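Local atomic coordinates of WbbZ protein (Klebsiella pneumoniae subsp. pneumoniae NTUH-K2044, PDB entry 6X1L), a protein that is of unknown function but belongs to the polysaccharide pyruvyl transferase family, and so probably adds pyruvyl groups to a cell-surface polysaccharide. Residues A[129-132]-A[133-136]; A[43-46]-A[47-51]; A[214-217]-A[218-222]; A[90-93]-A[94-97]. All coordinates share one frame; numbering follows the deposited sequence.

Interaction 1. Residues A[129-132]-A[133-136]; sequences TFDY and IKSL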
loop_
_atom_site.group_PDB
_atom_site.type_symbol
_atom_site.label_atom_id
_atom_site.label_comp_id
_atom_site.label_asym_id
_atom_site.label_seq_id
_atom_site.Cartn_x
_atom_site.Cartn_y
_atom_site.Cartn_z
ATOM N N THR A 129 20.142 5.527 -22.360
ATOM C CA THR A 129 20.767 6.408 -21.379
ATOM C C THR A 129 22.284 6.252 -21.388
ATOM O O THR A 129 23.017 7.244 -21.304
ATOM C CB THR A 129 20.200 6.123 -19.986
ATOM O OG1 THR A 129 18.809 6.463 -19.967
ATOM C CG2 THR A 129 20.922 6.941 -18.928
ATOM N N PHE A 130 22.771 5.015 -21.506
ATOM C CA PHE A 130 24.208 4.773 -21.490
ATOM C C PHE A 130 24.895 5.462 -22.662
ATOM O O PHE A 130 25.920 6.131 -22.489
ATOM C CB PHE A 130 24.483 3.268 -21.506
ATOM C CG PHE A 130 25.941 2.919 -21.431
ATOM C CD1 PHE A 130 26.676 3.201 -20.291
ATOM C CD2 PHE A 130 26.576 2.305 -22.496
ATOM C CE1 PHE A 130 28.019 2.883 -20.218
ATOM C CE2 PHE A 130 27.922 1.983 -22.429
ATOM C CZ PHE A 130 28.644 2.273 -21.287
ATOM N N ASP A 131 24.341 5.315 -23.868
ATOM C CA ASP A 131 24.942 5.959 -25.033
ATOM C C ASP A 131 24.815 7.473 -24.960
ATOM O O ASP A 131 25.690 8.190 -25.453
ATOM C CB ASP A 131 24.303 5.435 -26.318
ATOM C CG ASP A 131 24.623 3.980 -26.573
ATOM O OD1 ASP A 131 25.580 3.469 -25.958
ATOM O OD2 ASP A 131 23.923 3.350 -27.392
ATOM N N TYR A 132 23.744 7.977 -24.345
ATOM C CA TYR A 132 23.594 9.419 -24.191
ATOM C C TYR A 132 24.666 9.986 -23.268
ATOM O O TYR A 132 25.396 10.915 -23.644
ATOM C CB TYR A 132 22.189 9.739 -23.673
ATOM C CG TYR A 132 22.022 11.154 -23.168
ATOM C CD1 TYR A 132 22.453 12.240 -23.920
ATOM C CD2 TYR A 132 21.414 11.402 -21.945
ATOM C CE1 TYR A 132 22.300 13.530 -23.458
ATOM C CE2 TYR A 132 21.252 12.685 -21.478
ATOM C CZ TYR A 132 21.695 13.746 -22.236
ATOM O OH TYR A 132 21.534 15.028 -21.767
ATOM N N ILE A 133 24.792 9.430 -22.060
ATOM C CA ILE A 133 25.760 9.953 -21.098
ATOM C C ILE A 133 27.178 9.832 -21.640
ATOM O O ILE A 133 27.978 10.771 -21.537
ATOM C CB ILE A 133 25.619 9.240 -19.740
ATOM C CG1 ILE A 133 24.211 9.436 -19.172
ATOM C CG2 ILE A 133 26.666 9.759 -18.766
ATOM C CD1 ILE A 133 23.841 10.888 -18.952
ATOM N N LYS A 134 27.519 8.678 -22.217
ATOM C CA LYS A 134 28.858 8.522 -22.769
ATOM C C LYS A 134 29.096 9.448 -23.955
ATOM O O LYS A 134 30.251 9.780 -24.239
ATOM C CB LYS A 134 29.110 7.065 -23.171
ATOM C CG LYS A 134 28.640 6.691 -24.569
ATOM C CD LYS A 134 28.969 5.236 -24.883
ATOM C CE LYS A 134 28.626 4.887 -26.324
ATOM N NZ LYS A 134 28.979 3.478 -26.664
ATOM N N SER A 135 28.036 9.885 -24.641
ATOM C CA SER A 135 28.214 10.854 -25.716
ATOM C C SER A 135 28.574 12.229 -25.176
ATOM O O SER A 135 29.163 13.033 -25.904
ATOM C CB SER A 135 26.952 10.936 -26.580
ATOM O OG SER A 135 25.945 11.727 -25.977
ATOM N N LEU A 136 28.239 12.510 -23.914
ATOM C CA LEU A 136 28.621 13.743 -23.234
ATOM C C LEU A 136 30.041 13.682 -22.691
ATOM O O LEU A 136 30.370 14.403 -21.739
ATOM C CB LEU A 136 27.623 14.059 -22.114
ATOM C CG LEU A 136 26.165 14.170 -22.539
ATOM C CD1 LEU A 136 25.259 14.487 -21.355
ATOM C CD2 LEU A 136 26.027 15.222 -23.621
#

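Interaction 2. Residues A[43-46]-A[47-51]; sequences YDFF and ERNAL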
loop_
_atom_site.group_PDB
_atom_site.type_symbol
_atom_site.label_atom_id
_atom_site.label_comp_id
_atom_site.label_asym_id
_atom_site.label_seq_id
_atom_site.Cartn_x
_atom_site.Cartn_y
_atom_site.Cartn_z
ATOM N N TYR A 43 17.394 -1.298 -0.705
ATOM C CA TYR A 43 17.642 -1.686 0.679
ATOM C C TYR A 43 18.098 -3.136 0.763
ATOM O O TYR A 43 18.981 -3.468 1.562
ATOM C CB TYR A 43 16.389 -1.442 1.527
ATOM C CG TYR A 43 16.026 0.025 1.612
ATOM C CD1 TYR A 43 16.983 0.973 1.947
ATOM C CD2 TYR A 43 14.741 0.465 1.323
ATOM C CE1 TYR A 43 16.669 2.318 2.014
ATOM C CE2 TYR A 43 14.413 1.810 1.385
ATOM C CZ TYR A 43 15.382 2.732 1.731
ATOM O OH TYR A 43 15.063 4.069 1.794
ATOM N N ASP A 44 17.511 -4.016 -0.055
ATOM C CA ASP A 44 17.991 -5.392 -0.130
ATOM C C ASP A 44 19.442 -5.434 -0.593
ATOM O O ASP A 44 20.243 -6.233 -0.092
ATOM C CB ASP A 44 17.107 -6.202 -1.080
ATOM C CG ASP A 44 15.672 -6.326 -0.583
ATOM O OD1 ASP A 44 15.398 -5.895 0.554
ATOM O OD2 ASP A 44 14.819 -6.849 -1.330
ATOM N N PHE A 45 19.795 -4.575 -1.547
ATOM C CA PHE A 45 21.159 -4.547 -2.070
ATOM C C PHE A 45 22.154 -4.083 -1.011
ATOM O O PHE A 45 23.241 -4.657 -0.881
ATOM C CB PHE A 45 21.212 -3.645 -3.299
ATOM C CG PHE A 45 22.607 -3.372 -3.794
ATOM C CD1 PHE A 45 23.249 -4.272 -4.622
ATOM C CD2 PHE A 45 23.269 -2.213 -3.433
ATOM C CE1 PHE A 45 24.531 -4.022 -5.081
ATOM C CE2 PHE A 45 24.549 -1.963 -3.883
ATOM C CZ PHE A 45 25.180 -2.865 -4.709
ATOM N N PHE A 46 21.803 -3.046 -0.244
ATOM C CA PHE A 46 22.686 -2.576 0.819
ATOM C C PHE A 46 22.902 -3.649 1.878
ATOM O O PHE A 46 24.036 -3.885 2.312
ATOM C CB PHE A 46 22.109 -1.317 1.466
ATOM C CG PHE A 46 22.163 -0.100 0.588
ATOM C CD1 PHE A 46 23.085 -0.008 -0.439
ATOM C CD2 PHE A 46 21.290 0.958 0.797
ATOM C CE1 PHE A 46 23.138 1.115 -1.245
ATOM C CE2 PHE A 46 21.337 2.083 -0.004
ATOM C CZ PHE A 46 22.264 2.162 -1.027
ATOM N N GLU A 47 21.825 -4.305 2.311
ATOM C CA GLU A 47 21.946 -5.297 3.373
ATOM C C GLU A 47 22.752 -6.507 2.916
ATOM O O GLU A 47 23.538 -7.062 3.692
ATOM C CB GLU A 47 20.556 -5.726 3.851
ATOM C CG GLU A 47 19.750 -4.608 4.495
ATOM C CD GLU A 47 18.394 -5.080 4.999
ATOM O OE1 GLU A 47 17.528 -4.223 5.283
ATOM O OE2 GLU A 47 18.192 -6.308 5.107
ATOM N N ARG A 48 22.579 -6.924 1.661
ATOM C CA ARG A 48 23.265 -8.123 1.191
ATOM C C ARG A 48 24.757 -7.883 0.998
ATOM O O ARG A 48 25.549 -8.831 1.069
ATOM C CB ARG A 48 22.628 -8.616 -0.108
ATOM C CG ARG A 48 22.997 -10.042 -0.466
ATOM C CD ARG A 48 23.818 -10.089 -1.734
ATOM N NE ARG A 48 23.049 -9.623 -2.883
ATOM C CZ ARG A 48 23.534 -9.529 -4.116
ATOM N NH1 ARG A 48 24.792 -9.869 -4.365
ATOM N NH2 ARG A 48 22.759 -9.097 -5.100
ATOM N N ASN A 49 25.164 -6.639 0.758
ATOM C CA ASN A 49 26.568 -6.298 0.569
ATOM C C ASN A 49 27.174 -5.610 1.786
ATOM O O ASN A 49 28.256 -5.024 1.675
ATOM C CB ASN A 49 26.735 -5.414 -0.668
ATOM C CG ASN A 49 26.468 -6.163 -1.962
ATOM O OD1 ASN A 49 25.544 -5.833 -2.703
ATOM N ND2 ASN A 49 27.283 -7.176 -2.242
ATOM N N ALA A 50 26.504 -5.670 2.940
ATOM C CA ALA A 50 26.984 -5.055 4.180
ATOM C C ALA A 50 27.295 -3.571 4.003
ATOM O O ALA A 50 28.226 -3.046 4.613
ATOM C CB ALA A 50 28.212 -5.789 4.730
ATOM N N LEU A 51 26.526 -2.881 3.166
ATOM C CA LEU A 51 26.759 -1.468 2.884
ATOM C C LEU A 51 25.912 -0.630 3.833
ATOM O O LEU A 51 24.685 -0.576 3.699
ATOM C CB LEU A 51 26.432 -1.147 1.428
ATOM C CG LEU A 51 27.262 -1.898 0.389
ATOM C CD1 LEU A 51 26.740 -1.603 -1.004
ATOM C CD2 LEU A 51 28.729 -1.523 0.507
#

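Interaction 3. Residues A[214-217]-A[218-222]; sequences INFL and EEYKV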
loop_
_atom_site.group_PDB
_atom_site.type_symbol
_atom_site.label_atom_id
_atom_site.label_comp_id
_atom_site.label_asym_id
_atom_site.label_seq_id
_atom_site.Cartn_x
_atom_site.Cartn_y
_atom_site.Cartn_z
ATOM N N ILE A 214 2.979 -6.910 -5.221
ATOM C CA ILE A 214 3.266 -8.316 -5.493
ATOM C C ILE A 214 2.079 -9.195 -5.110
ATOM O O ILE A 214 1.693 -10.095 -5.866
ATOM C CB ILE A 214 4.554 -8.744 -4.766
ATOM C CG1 ILE A 214 5.777 -8.119 -5.445
ATOM C CG2 ILE A 214 4.669 -10.266 -4.718
ATOM C CD1 ILE A 214 7.088 -8.493 -4.802
ATOM N N ASN A 215 1.481 -8.955 -3.932
ATOM C CA ASN A 215 0.293 -9.713 -3.535
ATOM C C ASN A 215 -0.786 -9.635 -4.602
ATOM O O ASN A 215 -1.430 -10.641 -4.921
ATOM C CB ASN A 215 -0.268 -9.195 -2.211
ATOM C CG ASN A 215 0.632 -9.484 -1.033
ATOM O OD1 ASN A 215 1.476 -10.378 -1.074
ATOM N ND2 ASN A 215 0.445 -8.725 0.034
ATOM N N PHE A 216 -1.007 -8.440 -5.152
ATOM C CA PHE A 216 -2.022 -8.271 -6.185
ATOM C C PHE A 216 -1.702 -9.125 -7.403
ATOM O O PHE A 216 -2.564 -9.849 -7.914
ATOM C CB PHE A 216 -2.126 -6.795 -6.570
ATOM C CG PHE A 216 -3.059 -6.534 -7.716
ATOM C CD1 PHE A 216 -4.426 -6.413 -7.498
ATOM C CD2 PHE A 216 -2.575 -6.416 -9.012
ATOM C CE1 PHE A 216 -5.293 -6.175 -8.546
ATOM C CE2 PHE A 216 -3.441 -6.180 -10.069
ATOM C CZ PHE A 216 -4.801 -6.059 -9.833
ATOM N N LEU A 217 -0.452 -9.067 -7.867
ATOM C CA LEU A 217 -0.090 -9.717 -9.121
ATOM C C LEU A 217 -0.018 -11.231 -8.990
ATOM O O LEU A 217 -0.277 -11.943 -9.965
ATOM C CB LEU A 217 1.253 -9.170 -9.613
ATOM C CG LEU A 217 1.270 -7.681 -9.951
ATOM C CD1 LEU A 217 2.705 -7.195 -10.126
ATOM C CD2 LEU A 217 0.456 -7.424 -11.210
ATOM N N GLU A 218 0.341 -11.739 -7.804
ATOM C CA GLU A 218 0.536 -13.178 -7.627
ATOM C C GLU A 218 -0.683 -13.990 -8.053
ATOM O O GLU A 218 -0.539 -15.129 -8.516
ATOM C CB GLU A 218 0.870 -13.492 -6.167
ATOM C CG GLU A 218 2.316 -13.238 -5.762
ATOM C CD GLU A 218 2.564 -13.533 -4.288
ATOM O OE1 GLU A 218 2.200 -12.695 -3.436
ATOM O OE2 GLU A 218 3.112 -14.612 -3.978
ATOM N N GLU A 219 -1.883 -13.433 -7.903
ATOM C CA GLU A 219 -3.114 -14.185 -8.122
ATOM C C GLU A 219 -3.570 -14.189 -9.576
ATOM O O GLU A 219 -4.614 -14.777 -9.877
ATOM C CB GLU A 219 -4.228 -13.629 -7.225
ATOM C CG GLU A 219 -4.003 -13.908 -5.744
ATOM C CD GLU A 219 -5.145 -13.425 -4.856
ATOM O OE1 GLU A 219 -5.445 -12.209 -4.855
ATOM O OE2 GLU A 219 -5.746 -14.269 -4.158
ATOM N N TYR A 220 -2.818 -13.567 -10.479
ATOM C CA TYR A 220 -3.165 -13.510 -11.891
ATOM C C TYR A 220 -2.211 -14.368 -12.713
ATOM O O TYR A 220 -1.051 -14.571 -12.344
ATOM C CB TYR A 220 -3.125 -12.074 -12.419
ATOM C CG TYR A 220 -4.211 -11.174 -11.879
ATOM C CD1 TYR A 220 -5.462 -11.122 -12.484
ATOM C CD2 TYR A 220 -3.983 -10.363 -10.774
ATOM C CE1 TYR A 220 -6.456 -10.294 -11.998
ATOM C CE2 TYR A 220 -4.966 -9.532 -10.284
ATOM C CZ TYR A 220 -6.201 -9.500 -10.896
ATOM O OH TYR A 220 -7.181 -8.672 -10.406
ATOM N N LYS A 221 -2.712 -14.865 -13.841
ATOM C CA LYS A 221 -1.884 -15.593 -14.792
ATOM C C LYS A 221 -1.285 -14.690 -15.862
ATOM O O LYS A 221 -0.146 -14.918 -16.280
ATOM C CB LYS A 221 -2.698 -16.707 -15.460
ATOM C CG LYS A 221 -1.857 -17.706 -16.241
ATOM C CD LYS A 221 -2.672 -18.929 -16.635
ATOM N N VAL A 222 -2.017 -13.666 -16.299
ATOM C CA VAL A 222 -1.571 -12.750 -17.340
ATOM C C VAL A 222 -1.665 -11.324 -16.812
ATOM O O VAL A 222 -2.638 -10.960 -16.144
ATOM C CB VAL A 222 -2.404 -12.914 -18.630
ATOM C CG1 VAL A 222 -1.986 -11.891 -19.679
ATOM C CG2 VAL A 222 -2.259 -14.326 -19.177
HETATM O O HOH W 1 -4.927 -10.313 -6.799
#

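Interaction 4. Residues A[90-93]-A[94-97]; sequences QNNI and GKFH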
loop_
_atom_site.group_PDB
_atom_site.type_symbol
_atom_site.label_atom_id
_atom_site.label_comp_id
_atom_site.label_asym_id
_atom_site.label_seq_id
_atom_site.Cartn_x
_atom_site.Cartn_y
_atom_site.Cartn_z
ATOM N N GLN A 90 21.024 19.462 -8.243
ATOM C CA GLN A 90 21.718 20.717 -8.507
ATOM C C GLN A 90 21.879 21.545 -7.238
ATOM O O GLN A 90 22.895 22.227 -7.060
ATOM C CB GLN A 90 20.973 21.514 -9.576
ATOM C CG GLN A 90 21.755 22.706 -10.094
ATOM C CD GLN A 90 21.074 23.390 -11.259
ATOM O OE1 GLN A 90 21.734 23.875 -12.178
ATOM N NE2 GLN A 90 19.746 23.436 -11.227
ATOM N N ASN A 91 20.893 21.498 -6.342
ATOM C CA ASN A 91 20.963 22.262 -5.104
ATOM C C ASN A 91 21.841 21.605 -4.046
ATOM O O ASN A 91 22.204 22.269 -3.070
ATOM C CB ASN A 91 19.557 22.478 -4.537
ATOM C CG ASN A 91 18.683 23.323 -5.447
ATOM O OD1 ASN A 91 19.179 24.153 -6.209
ATOM N ND2 ASN A 91 17.373 23.116 -5.369
ATOM N N ASN A 92 22.191 20.331 -4.211
ATOM C CA ASN A 92 22.944 19.600 -3.202
ATOM C C ASN A 92 24.273 19.057 -3.708
ATOM O O ASN A 92 25.021 18.469 -2.918
ATOM C CB ASN A 92 22.097 18.444 -2.649
ATOM C CG ASN A 92 20.808 18.921 -2.004
ATOM O OD1 ASN A 92 20.814 19.821 -1.164
ATOM N ND2 ASN A 92 19.690 18.324 -2.402
ATOM N N ILE A 93 24.592 19.245 -4.992
ATOM C CA ILE A 93 25.812 18.683 -5.571
ATOM C C ILE A 93 27.058 19.237 -4.888
ATOM O O ILE A 93 28.078 18.545 -4.784
ATOM C CB ILE A 93 25.835 18.944 -7.094
ATOM C CG1 ILE A 93 27.086 18.344 -7.743
ATOM C CG2 ILE A 93 25.731 20.433 -7.390
ATOM C CD1 ILE A 93 26.870 16.967 -8.325
ATOM N N GLY A 94 26.999 20.480 -4.401
ATOM C CA GLY A 94 28.161 21.091 -3.779
ATOM C C GLY A 94 28.483 20.558 -2.398
ATOM O O GLY A 94 29.605 20.752 -1.918
ATOM N N LYS A 95 27.527 19.886 -1.751
ATOM C CA LYS A 95 27.728 19.402 -0.390
ATOM C C LYS A 95 28.598 18.154 -0.317
ATOM O O LYS A 95 29.161 17.874 0.747
ATOM C CB LYS A 95 26.383 19.088 0.272
ATOM C CG LYS A 95 25.415 20.251 0.392
ATOM C CD LYS A 95 24.113 19.779 1.034
ATOM C CE LYS A 95 23.075 20.886 1.105
ATOM N NZ LYS A 95 21.810 20.406 1.732
ATOM N N PHE A 96 28.712 17.394 -1.402
ATOM C CA PHE A 96 29.316 16.072 -1.354
ATOM C C PHE A 96 30.561 15.997 -2.232
ATOM O O PHE A 96 30.779 16.827 -3.121
ATOM C CB PHE A 96 28.309 14.996 -1.784
ATOM C CG PHE A 96 27.054 14.980 -0.953
ATOM C CD1 PHE A 96 25.939 15.708 -1.340
ATOM C CD2 PHE A 96 26.994 14.248 0.222
ATOM C CE1 PHE A 96 24.783 15.697 -0.573
ATOM C CE2 PHE A 96 25.842 14.236 0.992
ATOM C CZ PHE A 96 24.737 14.963 0.592
ATOM N N HIS A 97 31.382 14.980 -1.959
ATOM C CA HIS A 97 32.572 14.734 -2.766
ATOM C C HIS A 97 32.199 14.205 -4.146
ATOM O O HIS A 97 32.777 14.625 -5.158
ATOM C CB HIS A 97 33.493 13.753 -2.041
ATOM C CG HIS A 97 34.715 13.372 -2.818
ATOM N ND1 HIS A 97 34.860 12.143 -3.422
ATOM C CD2 HIS A 97 35.855 14.056 -3.081
ATOM C CE1 HIS A 97 36.032 12.086 -4.029
ATOM N NE2 HIS A 97 36.654 13.235 -3.837
#

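Interaction 1. Residues A[129-132]-A[133-136]
Tyr132 and Leu136, one helical turn apart, make the dense side of this contact. Leu136 comes in at a slant with its CD1 branch, which ends 3.7 Å from CZ of Tyr132 and lies nearly as close to CE1 and the hydroxyl. The phenol reaches there because CG of Tyr132 stands anti to the backbone N (chi1 166°). At the other rim of the ring, CD1 of Ile133 packs 3.9 Å from CD2. The phenol OH is hydrogen-bonded to the carbonyl O of Gly108, so the ring is pinned at its far end as well, and Phe113 and Ile114 of helix 110-115 press on Leu136. Ile133 itself is buried: its CG1 runs alongside CG2 of Thr129 at 4.1 Å, next to the nearly straight backbone bond from Ile133 N to Thr129 O (2.9 Å). These residues make up most of helix 127-135 and its end, in the beta-alpha-beta unit that joins strands 120-124 and 144-146. Regular i to i+4 bonding slackens toward its end. Tyr132 O receives the hydroxyl of Ser135 at a short 2.5 Å from OG, together with weak bonds from Ser135 N and Leu136 N, three donors gathered on one carbonyl. The opposite flank is looser and largely open to solvent. There the extended Lys134 chain lies beside Asp131, pointing the same way, and NZ makes a salt bridge with Asp131 OD1 at a lengthy 3.5 Å. CD of Lys134 comes obliquely to CE2 of Phe130, 4.2 Å away, while Phe130 also leans on Val144 and Ile146.

Interaction 2. Residues A[43-46]-A[47-51]
One face of the Phe45 ring carries the amide end of Asn49, set over the rim with the two planes 63° apart; the CE1 corner of Phe46 lies in the ring plane at its edge. Leu51 meets both phenylalanines with one methyl, CD1, which slants in to 3.6 Å from CE2 of Phe45 and also approaches CD1 of Phe46 to 4.0 Å. Phe45 is able to serve both partners because its CG is anti to the backbone N (chi1 171°), which sends the ring forward along the helix, toward Asn49 and Leu51. Beyond the segments, Tyr153 meets Phe45 edge-to-face and Tyr26 does the same with Phe46, so the pair is buried among aromatics. The polar flank faces elsewhere: Asp44 and Glu47 share Arg207 in salt bridges, which probably eases the nearness of their like charges, and Arg48 pairs with Asp12. Regular helical bonds run up to Arg48, Glu47 N to Tyr43 O at 3.1 Å and Arg48 N to Asp44 O at 3.0 Å. Then Ala50 takes a positive phi (54°), Leu51 N returns to Phe46 O at 2.8 Å, and Ala50 N weakly reaches Glu47 O: a Schellman motif closing helix 33-48 ahead of strand 53-55.

Interaction 3. Residues A[214-217]-A[218-222]
The helical backbone gives its last full-turn bond from Glu218 N to Ile214 O (2.9 Å), after which Tyr220 N closes a tighter turn on Leu217 O at 3.1 Å, coming from above the carbonyl plane. That turn brings the Tyr220 ring obliquely to Phe216, the planes at 47°, with CE2 over one face of the phenylalanine, 3.5 Å from CZ and offset toward the rim. The tyrosine also offers its edge to the Phe216 carbonyl, CD2 lying 3.2 Å from the O. A water bridges that same oxygen and Glu219 OE1, donating to each (2.7 and 2.8 Å). The turn joins helix 203-218 to strand 220-225, which lies parallel to 167-172 in the four-stranded sheet. On the other flank, the Glu218 chain extends beside Asn215 and packs its OE1 3.7 Å from CG2 of Ile214. Its buried carboxylate is held by Ser161 OG and by the backbone N of Leu162, which probably stabilises its charge. Tyr199 of the second subunit packs on Phe216, and Glu219 OE1 has a weak hydrogen bond to Asn202 of that subunit.

Interaction 4. Residues A[90-93]-A[94-97]
With CG anti to the carbonyl carbon in both Asn92 and Lys95 (chi1 -60° in each), the two side chains leave the turn in the same direction and run side by side. Full extension of the lysine chain carries NZ to the amide, where it donates to OD1 of Asn92 at 3.1 Å. It comes from above the amide plane, 36° out of it, and the preceding CE lies against the same oxygen at 3.4 Å. The backbone repeats the pairing: Lys95 N bonds to Asn92 O, also at 3.1 Å, again from well above the carbonyl plane. Asn92 is thus gripped twice by one residue, once through its main chain and once through its amide. The Asn92 carbonyl has a further neighbour, for Phe96 turns its ring edge to it: Asn92 O lies near the ring plane, 3.3 Å from CD1 of Phe96. The lysine ammonium has a second, weak hydrogen bond to Tyr56 OH, and Tyr56 also packs on Asn92 and Phe96. Further round the turn, the carbonyls of Ile93 and Phe96 approach each other, O to O 3.6 Å. Both accept a hydrogen bond from NZ of Lys119, whose positive charge probably offsets the repulsion between them. Asn92 and Phe96 are buried, Gly94 exposed. The turn carries the chain from the end of helix 84-92 into strand 98-104 of the parallel sheet, with the Phe96 ring meeting that of Tyr62 and packing on Asp67 and Leu69 of the adjoining strand 67-71, and with Ile93 packed on Asn116, just past helix 110-115.

In the fold
Along the chain the order is interaction 2, 4, 1, 3, and none touches another. The first three lie at the ends of helices 33-48, 84-92 and 127-135, which connect strands of the six-stranded parallel sheet. Interactions 2 and 4 have centres 24 Å apart, interactions 1 and 4 about 22 Å. Interaction 3 lies by the separate four-stranded parallel sheet, its centre 36 Å from interaction 1 and 41 Å from interaction 4, on the opposite side of the chain's centre. Interaction 2 comes nearest it, about 9 Å between closest atoms, and Arg207 of helix 203-218 ties the two helices. Two such sheets are consistent with the GT-B clan.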